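PDB 2EKD: KaiC-like domain-containing protein from Pyrococcus horikoshii, which is of unknown function but probably has a KaiC-like fold of the P-loop NTPase superfamily and assembles as a hexamer. Local coordinates for residues Glu16-Tyr22 with Arg149-Val155; Tyr52-Tyr56 with Thr80-Gly84; Ile92-Val96 with Leu127-Glu132; Glu172-Ile178 with Lys189-Lys193. One frame throughout, in Å; residues are numbered along the deposited sequence.

How the interactions relate
Interactions 1 and 4 belong to the central sheet, and interactions 2 and 3 join loops to helices outside it. Interaction 1 is fully buried and relies on main-chain hydrogen bonds flanked by apolar side chains. Interaction 4, its centre about 9 Å away, shares that sheet, because strand 17-22 lies beside strand 177-182; E16 and T17 meet V175, S177 and I192 directly, and two lysines, one of them buried, supply much of its polar chemistry. Interaction 2, whose helix touches interaction 1 through F55, has no hydrogen bond between its segments and depends on I83 and K81 packing against tyrosine rings. Interaction 3 combines a tyrosine in CH-pi contact with a lysine-glutamate salt bridge. Both are nested inside the long excursion that interaction 1 closes.

Interaction 1 (Glu16-Tyr22 with Arg149-Val155); sequences ETVLVEY and RIAFYFV
Two neighbouring parallel strands, 17-22 and 149-155, distant in sequence, pair at the buried centre of a largely parallel alpha/beta sheet, consistent with the P-loop NTPase clan; their axes lie 4.6 Å apart, crossing at -23°. T17 faces A151, V18 F152, L19 Y153, V20 F154 and E21 V155, with CA-CA separations of 4.6 to 5.1 Å. The hydrogen bonds alternate: A151 N to E16 O (3.1 Å), V18 N to A151 O (2.7 Å), Y153 N to V18 O (2.8 Å), V20 N to Y153 O (2.7 Å), V155 N to V20 O (2.8 Å) and Y22 N to V155 O (3.0 Å). On one face V18 and V20 (both t) meet F152 and F154 (both m); V20 CG1 lies 4.2 Å from the F154 ring centroid, a CH-pi contact. On the other, L19 CD1 packs 3.8 Å from V155 CG1. A water bridges Y22 OH and F154 O, while Y22 OH also bonds E173 of a neighbouring subunit. Beta-branched and aromatic residues suit buried strands, their apolar side chains excluding solvent; buried E21 needs its salt bridge to K189.

Interaction 2 (Tyr52-Tyr56 with Thr80-Gly84); sequences YYEFY and TKDIG
I83 is the bump of this contact, and three tyrosines of helix 51-61 make the hollow that receives it. The helical turn 52-56 is regular, with Y56 N bonded to Y52 O at 2.8 Å, and presents Y52, Y53 and Y56, all chi1 t, to the loop 80-84, extended at 81-83. The closest CA pair is Y53 and I83, 6.1 Å apart. I83 (m, m) reaches three ways: CG2 lies 3.7 Å from Y52 CE2, CG1 packs 4.0 Å from Y53 CD1 at that ring's edge, and CD1 sits over the Y56 face, 4.1 Å from its centroid in a CH-pi contact. Beta-branched isoleucine, with CG1, CG2 and CD1 spread in different directions, fits a hollow with several aromatic walls. In the fold this packs the connection between the parallel strands 73-77 and 85-90, at one end of the sheet, against helix 51-61 of the alpha/beta fold. K81 (chi1 m, chi2 p) lies across the Y53 ring: CG is 3.8 Å from the centroid, over the face, and NZ 4.0 Å from it, an off-centre cation-pi contact. Lysine offers both a greasy stem and a charge, and its NZ also bonds N142 of a neighbouring subunit. The hydroxyls of Y52 and Y56 bond L69 and E70. G84, at phi/psi 88/-176, lies where a CB would stand 3.6 Å from Y52 CE2 and jam against the preceding carbonyl.

Interaction 3 (Ile92-Val96 with Leu127-Glu132); sequences ISKYV and LGNTFE
Aromatic packing supplies the main apolar part of this contact between the turn 92-96 and the start of helix 130-141. K94 and Y95 both adopt positive phi (64/32 and 62/38), turning the chain so that S93 N bonds V96 O at 3.1 Å, and the CA-to-CB bond of Y95 points toward the other segment. The Y95 ring (chi1 m) lies with one face against L127 and G128: L127 CB is 3.9 Å from its centroid in a CH-pi contact, and G128 CA lies 3.5 Å from Y95 CD2. The flat ring can lie this close because G128 has no side chain; a CB there would stand 3.1 Å from Y95 CD2 and clash with E132 CB.

Charge enters through K94, whose long chain swings across so that its NZ forms a salt bridge of 3.3 Å with E132 OE2, although the place of that oxygen is less certain. E132 OE1 lies at the edge of the Y95 ring, 3.2 Å from CD2.

Hydrogen bonds organise the helix start. N129 N donates to E132 OE1 at 2.9 Å, and E132 N donates to N129 OD1 at 2.8 Å. Asparagine suits the N-cap because its short side chain can reach a free backbone NH, and glutamate three residues later returns the bond: a capping box, here also tied to the facing turn.

Interaction 4 (Glu172-Ile178 with Lys189-Lys193); sequences EEVVTSI and KKSIK
K190 NZ donates to carbonyls at the end of helix 165-174, E172 O and V175 O, each at 2.8 Å; a water links the same NZ (3.0 Å) to E173 O (2.8 Å). Carbonyls there lack helical NH partners, so a long buried lysine suits the place; with G24 O of a neighbouring subunit, four acceptors surround NZ and share its three hydrogens. K189 NZ makes a hydrogen-bonded salt bridge with E172 OE2 at 2.8 Å, though that oxygen is less surely placed, and a second salt bridge with E21. Next come the main-chain bonds of the antiparallel hydrogen-bonded pair I178-K190: I178 N to K190 O at 3.1 Å, and a weak K190 N to I178 O at 3.4 Å. K189 N also gives a weak bond to I178 O (3.0 Å), so K189 and K190 both face I178, a classic beta bulge. S191 OG accepts from K193 N (3.1 Å) in an ST turn as the strand ends. Packing is lighter: I178 CD1 lies 4.0 Å from K190 CE, and T176 CB 3.9 Å from I192 CD1. The contact thus joins the end of helix 165-174 to the hairpin of strands 177-182 and 185-190, beside strand 17-22, which T176 and S177 meet through T17 and L19.

Interaction 1 (Glu16-Tyr22 with Arg149-Val155)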
# COMPACT_ATOMS: atom_id res chain seq x y z
N GLU F 16 -28.28 15.98 18.43
CA GLU F 16 -27.11 15.87 17.56
C GLU F 16 -26.05 14.90 18.06
O GLU F 16 -25.91 14.67 19.26
CB GLU F 16 -26.42 17.22 17.35
CG GLU F 16 -27.05 18.13 16.30
CD GLU F 16 -26.07 19.16 15.75
OE1 GLU F 16 -25.11 18.76 15.05
OE2 GLU F 16 -26.25 20.36 16.02
N THR F 17 -25.32 14.34 17.11
CA THR F 17 -24.20 13.47 17.44
C THR F 17 -23.03 14.21 16.79
O THR F 17 -22.99 14.38 15.57
CB THR F 17 -24.35 12.07 16.84
OG1 THR F 17 -25.44 11.39 17.49
CG2 THR F 17 -23.07 11.27 17.06
N VAL F 18 -22.12 14.67 17.63
CA VAL F 18 -20.96 15.42 17.17
C VAL F 18 -19.69 14.60 17.25
O VAL F 18 -19.31 14.11 18.32
CB VAL F 18 -20.79 16.71 18.00
CG1 VAL F 18 -19.75 17.60 17.36
CG2 VAL F 18 -22.12 17.43 18.14
N LEU F 19 -19.02 14.45 16.12
CA LEU F 19 -17.77 13.71 16.09
C LEU F 19 -16.66 14.72 16.36
O LEU F 19 -16.56 15.74 15.68
CB LEU F 19 -17.59 13.06 14.72
CG LEU F 19 -16.51 11.99 14.57
CD1 LEU F 19 -16.73 10.86 15.58
CD2 LEU F 19 -16.56 11.45 13.15
N VAL F 20 -15.85 14.44 17.38
CA VAL F 20 -14.73 15.31 17.73
C VAL F 20 -13.44 14.56 17.37
O VAL F 20 -13.01 13.66 18.10
CB VAL F 20 -14.73 15.63 19.24
CG1 VAL F 20 -13.54 16.53 19.59
CG2 VAL F 20 -16.04 16.31 19.63
N GLU F 21 -12.85 14.92 16.24
CA GLU F 21 -11.64 14.28 15.76
C GLU F 21 -10.39 14.95 16.31
O GLU F 21 -10.25 16.17 16.29
CB GLU F 21 -11.62 14.28 14.23
CG GLU F 21 -12.87 13.65 13.64
CD GLU F 21 -12.90 13.63 12.13
OE1 GLU F 21 -12.25 14.47 11.48
OE2 GLU F 21 -13.62 12.77 11.58
N TYR F 22 -9.47 14.13 16.82
CA TYR F 22 -8.23 14.66 17.37
C TYR F 22 -7.08 13.71 17.06
O TYR F 22 -7.28 12.66 16.44
CB TYR F 22 -8.39 14.87 18.88
CG TYR F 22 -8.52 13.61 19.70
CD1 TYR F 22 -7.39 12.95 20.19
CD2 TYR F 22 -9.77 13.06 19.99
CE1 TYR F 22 -7.50 11.79 20.95
CE2 TYR F 22 -9.90 11.90 20.75
CZ TYR F 22 -8.75 11.27 21.23
OH TYR F 22 -8.86 10.11 21.98
N ARG F 149 -30.16 14.26 24.75
CA ARG F 149 -28.77 14.67 24.86
C ARG F 149 -28.13 15.18 23.58
O ARG F 149 -28.73 15.14 22.50
CB ARG F 149 -27.93 13.51 25.39
CG ARG F 149 -27.33 12.60 24.30
CD ARG F 149 -28.40 11.83 23.52
NE ARG F 149 -27.80 11.09 22.41
CZ ARG F 149 -27.52 11.61 21.21
NH1 ARG F 149 -27.81 12.88 20.96
NH2 ARG F 149 -26.90 10.88 20.30
N ILE F 150 -26.90 15.65 23.73
CA ILE F 150 -26.06 16.10 22.63
C ILE F 150 -24.80 15.29 22.92
O ILE F 150 -24.14 15.51 23.94
CB ILE F 150 -25.69 17.60 22.71
CG1 ILE F 150 -26.93 18.48 22.54
CG2 ILE F 150 -24.69 17.94 21.59
CD1 ILE F 150 -26.60 19.95 22.32
N ALA F 151 -24.49 14.34 22.04
CA ALA F 151 -23.32 13.49 22.23
C ALA F 151 -22.08 14.02 21.50
O ALA F 151 -22.16 14.51 20.37
CB ALA F 151 -23.63 12.07 21.75
N PHE F 152 -20.94 13.93 22.17
CA PHE F 152 -19.67 14.37 21.61
C PHE F 152 -18.74 13.16 21.61
O PHE F 152 -18.21 12.79 22.66
CB PHE F 152 -19.04 15.48 22.46
CG PHE F 152 -19.76 16.81 22.37
CD1 PHE F 152 -19.50 17.69 21.32
CD2 PHE F 152 -20.70 17.17 23.33
CE1 PHE F 152 -20.17 18.91 21.24
CE2 PHE F 152 -21.38 18.39 23.25
CZ PHE F 152 -21.11 19.26 22.20
N TYR F 153 -18.55 12.53 20.45
CA TYR F 153 -17.67 11.37 20.36
C TYR F 153 -16.23 11.81 20.08
O TYR F 153 -15.92 12.24 18.96
CB TYR F 153 -18.11 10.42 19.25
CG TYR F 153 -19.34 9.59 19.55
CD1 TYR F 153 -20.62 10.16 19.54
CD2 TYR F 153 -19.22 8.23 19.81
CE1 TYR F 153 -21.75 9.38 19.78
CE2 TYR F 153 -20.34 7.44 20.05
CZ TYR F 153 -21.60 8.01 20.03
OH TYR F 153 -22.69 7.21 20.26
N PHE F 154 -15.38 11.72 21.09
CA PHE F 154 -13.97 12.08 20.95
C PHE F 154 -13.26 10.88 20.34
O PHE F 154 -13.14 9.84 20.97
CB PHE F 154 -13.34 12.37 22.32
CG PHE F 154 -13.65 13.73 22.87
CD1 PHE F 154 -14.95 14.07 23.24
CD2 PHE F 154 -12.63 14.66 23.06
CE1 PHE F 154 -15.23 15.31 23.80
CE2 PHE F 154 -12.90 15.91 23.61
CZ PHE F 154 -14.20 16.24 23.98
N VAL F 155 -12.79 11.02 19.11
CA VAL F 155 -12.09 9.92 18.45
C VAL F 155 -10.73 10.33 17.92
O VAL F 155 -10.56 11.43 17.39
CB VAL F 155 -12.91 9.34 17.27
CG1 VAL F 155 -14.32 8.96 17.74
CG2 VAL F 155 -12.97 10.36 16.14
O HOH W 1 -11.63 9.36 23.14

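Interaction 2 (Tyr52-Tyr56 with Thr80-Gly84)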
# COMPACT_ATOMS: atom_id res chain seq x y z
N TYR F 52 -11.61 7.38 29.95
CA TYR F 52 -11.85 8.52 30.83
C TYR F 52 -10.71 8.63 31.83
O TYR F 52 -10.20 9.72 32.10
CB TYR F 52 -13.20 8.37 31.53
CG TYR F 52 -13.66 9.62 32.26
CD1 TYR F 52 -13.42 10.89 31.73
CD2 TYR F 52 -14.40 9.53 33.44
CE1 TYR F 52 -13.91 12.04 32.35
CE2 TYR F 52 -14.90 10.68 34.08
CZ TYR F 52 -14.65 11.93 33.52
OH TYR F 52 -15.16 13.06 34.11
N TYR F 53 -10.29 7.49 32.37
CA TYR F 53 -9.17 7.46 33.31
C TYR F 53 -7.92 8.10 32.68
O TYR F 53 -7.21 8.86 33.34
CB TYR F 53 -8.86 6.02 33.73
CG TYR F 53 -7.56 5.88 34.49
CD1 TYR F 53 -7.45 6.28 35.83
CD2 TYR F 53 -6.41 5.40 33.86
CE1 TYR F 53 -6.24 6.21 36.51
CE2 TYR F 53 -5.19 5.32 34.53
CZ TYR F 53 -5.11 5.74 35.86
OH TYR F 53 -3.89 5.72 36.50
N GLU F 54 -7.66 7.78 31.41
CA GLU F 54 -6.49 8.33 30.71
C GLU F 54 -6.59 9.85 30.55
O GLU F 54 -5.61 10.56 30.75
CB GLU F 54 -6.31 7.66 29.34
CG GLU F 54 -6.34 6.13 29.39
CD GLU F 54 -6.11 5.48 28.03
OE1 GLU F 54 -6.56 6.02 27.00
OE2 GLU F 54 -5.50 4.39 27.99
N PHE F 55 -7.77 10.34 30.18
CA PHE F 55 -7.98 11.79 30.03
C PHE F 55 -7.82 12.46 31.38
O PHE F 55 -7.18 13.51 31.51
CB PHE F 55 -9.38 12.10 29.48
CG PHE F 55 -9.48 12.07 27.98
CD1 PHE F 55 -9.07 10.96 27.26
CD2 PHE F 55 -10.01 13.15 27.29
CE1 PHE F 55 -9.18 10.92 25.87
CE2 PHE F 55 -10.13 13.12 25.90
CZ PHE F 55 -9.72 12.00 25.19
N TYR F 56 -8.41 11.84 32.40
CA TYR F 56 -8.36 12.34 33.77
C TYR F 56 -6.92 12.45 34.28
O TYR F 56 -6.52 13.48 34.81
CB TYR F 56 -9.14 11.38 34.67
CG TYR F 56 -9.02 11.64 36.14
CD1 TYR F 56 -9.82 12.58 36.78
CD2 TYR F 56 -8.12 10.90 36.92
CE1 TYR F 56 -9.74 12.79 38.15
CE2 TYR F 56 -8.03 11.10 38.29
CZ TYR F 56 -8.84 12.04 38.90
OH TYR F 56 -8.76 12.23 40.26
N THR F 80 -11.52 -1.05 33.78
CA THR F 80 -11.19 -1.44 35.14
C THR F 80 -11.02 -0.23 36.07
O THR F 80 -11.15 -0.34 37.29
CB THR F 80 -9.88 -2.28 35.15
OG1 THR F 80 -10.19 -3.65 34.87
CG2 THR F 80 -9.15 -2.17 36.49
N LYS F 81 -10.73 0.93 35.48
CA LYS F 81 -10.52 2.15 36.25
C LYS F 81 -11.77 2.99 36.45
O LYS F 81 -12.31 3.56 35.50
CB LYS F 81 -9.43 3.01 35.61
CG LYS F 81 -8.02 2.49 35.79
CD LYS F 81 -7.72 1.31 34.89
CE LYS F 81 -6.30 0.82 35.13
NZ LYS F 81 -5.32 1.94 35.05
N ASP F 82 -12.22 3.06 37.69
CA ASP F 82 -13.41 3.83 38.05
C ASP F 82 -13.11 5.30 38.33
O ASP F 82 -12.46 5.64 39.32
CB ASP F 82 -14.07 3.20 39.27
CG ASP F 82 -15.10 2.16 38.91
OD1 ASP F 82 -14.93 1.47 37.89
OD2 ASP F 82 -16.09 2.03 39.66
N ILE F 83 -13.60 6.17 37.45
CA ILE F 83 -13.44 7.61 37.60
C ILE F 83 -14.83 8.22 37.45
O ILE F 83 -15.55 7.92 36.50
CB ILE F 83 -12.51 8.21 36.52
CG1 ILE F 83 -11.10 7.63 36.66
CG2 ILE F 83 -12.47 9.73 36.66
CD1 ILE F 83 -10.40 8.00 37.97
N GLY F 84 -15.20 9.07 38.40
CA GLY F 84 -16.51 9.70 38.36
C GLY F 84 -17.56 8.84 39.05
O GLY F 84 -17.23 7.80 39.61

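Interaction 3 (Ile92-Val96 with Leu127-Glu132)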
# COMPACT_ATOMS: atom_id res chain seq x y z
N ILE F 92 -19.17 -5.43 26.68
CA ILE F 92 -18.74 -5.28 25.30
C ILE F 92 -18.56 -6.65 24.65
O ILE F 92 -17.60 -7.36 24.94
CB ILE F 92 -17.40 -4.52 25.21
CG1 ILE F 92 -17.58 -3.11 25.77
CG2 ILE F 92 -16.92 -4.48 23.77
CD1 ILE F 92 -16.29 -2.33 25.86
N SER F 93 -19.49 -7.01 23.77
CA SER F 93 -19.42 -8.29 23.06
C SER F 93 -19.26 -8.03 21.57
O SER F 93 -20.06 -7.32 20.96
CB SER F 93 -20.69 -9.11 23.31
OG SER F 93 -21.85 -8.42 22.87
N LYS F 94 -18.22 -8.62 20.98
CA LYS F 94 -17.94 -8.43 19.56
C LYS F 94 -17.61 -6.97 19.28
O LYS F 94 -17.89 -6.44 18.21
CB LYS F 94 -19.13 -8.88 18.70
CG LYS F 94 -19.35 -10.39 18.69
CD LYS F 94 -18.30 -11.11 17.84
CE LYS F 94 -18.04 -10.35 16.54
NZ LYS F 94 -18.02 -11.20 15.32
N TYR F 95 -17.02 -6.33 20.28
CA TYR F 95 -16.62 -4.93 20.19
C TYR F 95 -17.79 -3.98 19.97
O TYR F 95 -17.68 -3.00 19.23
CB TYR F 95 -15.58 -4.77 19.08
CG TYR F 95 -14.45 -5.76 19.21
CD1 TYR F 95 -13.64 -5.79 20.34
CD2 TYR F 95 -14.21 -6.70 18.21
CE1 TYR F 95 -12.63 -6.74 20.48
CE2 TYR F 95 -13.20 -7.65 18.33
CZ TYR F 95 -12.42 -7.66 19.48
OH TYR F 95 -11.42 -8.60 19.61
N VAL F 96 -18.91 -4.28 20.62
CA VAL F 96 -20.11 -3.46 20.50
C VAL F 96 -20.95 -3.58 21.78
O VAL F 96 -20.75 -4.50 22.58
CB VAL F 96 -20.97 -3.88 19.28
CG1 VAL F 96 -21.61 -5.23 19.54
CG2 VAL F 96 -22.02 -2.82 19.00
N LEU F 127 -9.81 -2.68 17.52
CA LEU F 127 -9.86 -4.08 17.93
C LEU F 127 -10.68 -5.02 17.04
O LEU F 127 -10.46 -6.23 17.04
CB LEU F 127 -10.41 -4.19 19.36
CG LEU F 127 -9.49 -3.71 20.48
CD1 LEU F 127 -10.32 -3.35 21.71
CD2 LEU F 127 -8.47 -4.79 20.80
N GLY F 128 -11.63 -4.47 16.29
CA GLY F 128 -12.46 -5.32 15.46
C GLY F 128 -12.19 -5.34 13.97
O GLY F 128 -11.47 -4.49 13.43
N ASN F 129 -12.78 -6.33 13.30
CA ASN F 129 -12.64 -6.44 11.86
C ASN F 129 -13.69 -5.55 11.19
O ASN F 129 -14.40 -4.80 11.86
CB ASN F 129 -12.80 -7.91 11.41
CG ASN F 129 -14.10 -8.53 11.88
OD1 ASN F 129 -15.12 -7.84 12.03
ND2 ASN F 129 -14.08 -9.85 12.10
N THR F 130 -13.79 -5.61 9.87
CA THR F 130 -14.74 -4.78 9.15
C THR F 130 -16.18 -4.97 9.60
O THR F 130 -16.92 -3.99 9.79
CB THR F 130 -14.64 -5.05 7.64
OG1 THR F 130 -13.30 -4.79 7.20
CG2 THR F 130 -15.60 -4.16 6.86
N PHE F 131 -16.59 -6.23 9.78
CA PHE F 131 -17.95 -6.55 10.21
C PHE F 131 -18.27 -5.98 11.59
O PHE F 131 -19.35 -5.45 11.80
CB PHE F 131 -18.16 -8.06 10.22
CG PHE F 131 -19.54 -8.48 10.61
CD1 PHE F 131 -20.62 -8.28 9.75
CD2 PHE F 131 -19.78 -9.06 11.85
CE1 PHE F 131 -21.91 -8.66 10.11
CE2 PHE F 131 -21.07 -9.44 12.23
CZ PHE F 131 -22.14 -9.24 11.35
N GLU F 132 -17.33 -6.11 12.52
CA GLU F 132 -17.54 -5.60 13.87
C GLU F 132 -17.49 -4.07 13.87
O GLU F 132 -18.20 -3.42 14.64
CB GLU F 132 -16.49 -6.19 14.83
CG GLU F 132 -16.58 -7.71 14.92
CD GLU F 132 -15.37 -8.37 15.58
OE1 GLU F 132 -14.21 -8.01 15.25
OE2 GLU F 132 -15.58 -9.28 16.41

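Interaction 4 (Glu172-Ile178 with Lys189-Lys193)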
# COMPACT_ATOMS: atom_id res chain seq x y z
N GLU F 172 -18.21 9.52 9.78
CA GLU F 172 -18.42 10.93 9.51
C GLU F 172 -19.76 11.15 8.82
O GLU F 172 -20.37 12.21 8.96
CB GLU F 172 -17.29 11.49 8.63
CG GLU F 172 -15.89 11.34 9.25
CD GLU F 172 -14.83 12.17 8.54
OE1 GLU F 172 -14.82 12.22 7.29
OE2 GLU F 172 -13.98 12.77 9.23
N GLU F 173 -20.23 10.12 8.12
CA GLU F 173 -21.51 10.20 7.42
C GLU F 173 -22.72 10.19 8.36
O GLU F 173 -23.64 10.99 8.20
CB GLU F 173 -21.64 9.03 6.44
CG GLU F 173 -22.88 9.11 5.56
CD GLU F 173 -23.08 7.89 4.65
OE1 GLU F 173 -22.08 7.36 4.10
OE2 GLU F 173 -24.24 7.46 4.49
N VAL F 174 -22.72 9.29 9.35
CA VAL F 174 -23.85 9.17 10.26
C VAL F 174 -24.01 10.25 11.31
O VAL F 174 -25.11 10.43 11.85
CB VAL F 174 -23.84 7.80 10.97
CG1 VAL F 174 -23.85 6.68 9.93
CG2 VAL F 174 -22.63 7.69 11.88
N VAL F 175 -22.94 10.98 11.62
CA VAL F 175 -23.06 12.03 12.62
C VAL F 175 -23.64 13.31 12.01
O VAL F 175 -23.63 13.47 10.79
CB VAL F 175 -21.69 12.34 13.29
CG1 VAL F 175 -21.14 11.06 13.93
CG2 VAL F 175 -20.70 12.90 12.26
N THR F 176 -24.14 14.21 12.86
CA THR F 176 -24.73 15.47 12.39
C THR F 176 -23.73 16.62 12.30
O THR F 176 -23.93 17.56 11.54
CB THR F 176 -25.91 15.90 13.30
OG1 THR F 176 -25.49 15.91 14.67
CG2 THR F 176 -27.09 14.96 13.13
N SER F 177 -22.66 16.56 13.09
CA SER F 177 -21.64 17.60 13.06
C SER F 177 -20.26 16.98 13.27
O SER F 177 -20.12 15.98 13.98
CB SER F 177 -21.87 18.67 14.14
OG SER F 177 -22.80 19.66 13.72
N ILE F 178 -19.26 17.59 12.66
CA ILE F 178 -17.89 17.10 12.80
C ILE F 178 -16.97 18.25 13.17
O ILE F 178 -16.96 19.28 12.50
CB ILE F 178 -17.36 16.45 11.51
CG1 ILE F 178 -18.23 15.24 11.14
CG2 ILE F 178 -15.90 16.05 11.70
CD1 ILE F 178 -17.89 14.61 9.80
N LYS F 189 -15.85 20.92 10.29
CA LYS F 189 -15.90 20.26 8.99
C LYS F 189 -17.32 20.03 8.49
O LYS F 189 -17.56 19.99 7.28
CB LYS F 189 -15.18 18.90 9.04
CG LYS F 189 -13.67 18.98 9.11
CD LYS F 189 -13.06 17.61 9.41
CE LYS F 189 -13.43 16.57 8.37
NZ LYS F 189 -12.81 15.24 8.65
N LYS F 190 -18.26 19.85 9.41
CA LYS F 190 -19.65 19.61 9.03
C LYS F 190 -20.57 20.15 10.10
O LYS F 190 -20.23 20.17 11.28
CB LYS F 190 -19.92 18.10 8.82
CG LYS F 190 -21.29 17.83 8.22
CD LYS F 190 -21.51 16.38 7.76
CE LYS F 190 -21.75 15.43 8.92
NZ LYS F 190 -22.30 14.11 8.45
N SER F 191 -21.75 20.60 9.68
CA SER F 191 -22.70 21.13 10.65
C SER F 191 -24.12 21.20 10.08
O SER F 191 -24.34 21.24 8.87
CB SER F 191 -22.24 22.53 11.05
OG SER F 191 -23.19 23.10 11.96
N ILE F 192 -25.11 21.16 10.99
CA ILE F 192 -26.49 21.36 10.57
C ILE F 192 -26.74 22.82 10.20
O ILE F 192 -27.59 23.17 9.39
CB ILE F 192 -27.39 20.98 11.75
CG1 ILE F 192 -27.45 19.46 11.92
CG2 ILE F 192 -28.83 21.47 11.48
CD1 ILE F 192 -28.23 19.05 13.17
N LYS F 193 -25.98 23.70 10.88
CA LYS F 193 -26.11 25.13 10.65
C LYS F 193 -25.09 25.62 9.61
O LYS F 193 -23.93 25.88 9.92
CB LYS F 193 -25.89 25.85 11.99
CG LYS F 193 -26.79 25.26 13.08
CD LYS F 193 -26.59 25.92 14.45
CE LYS F 193 -27.44 25.25 15.53
NZ LYS F 193 -27.29 25.96 16.80
O HOH W 2 -23.99 12.97 6.30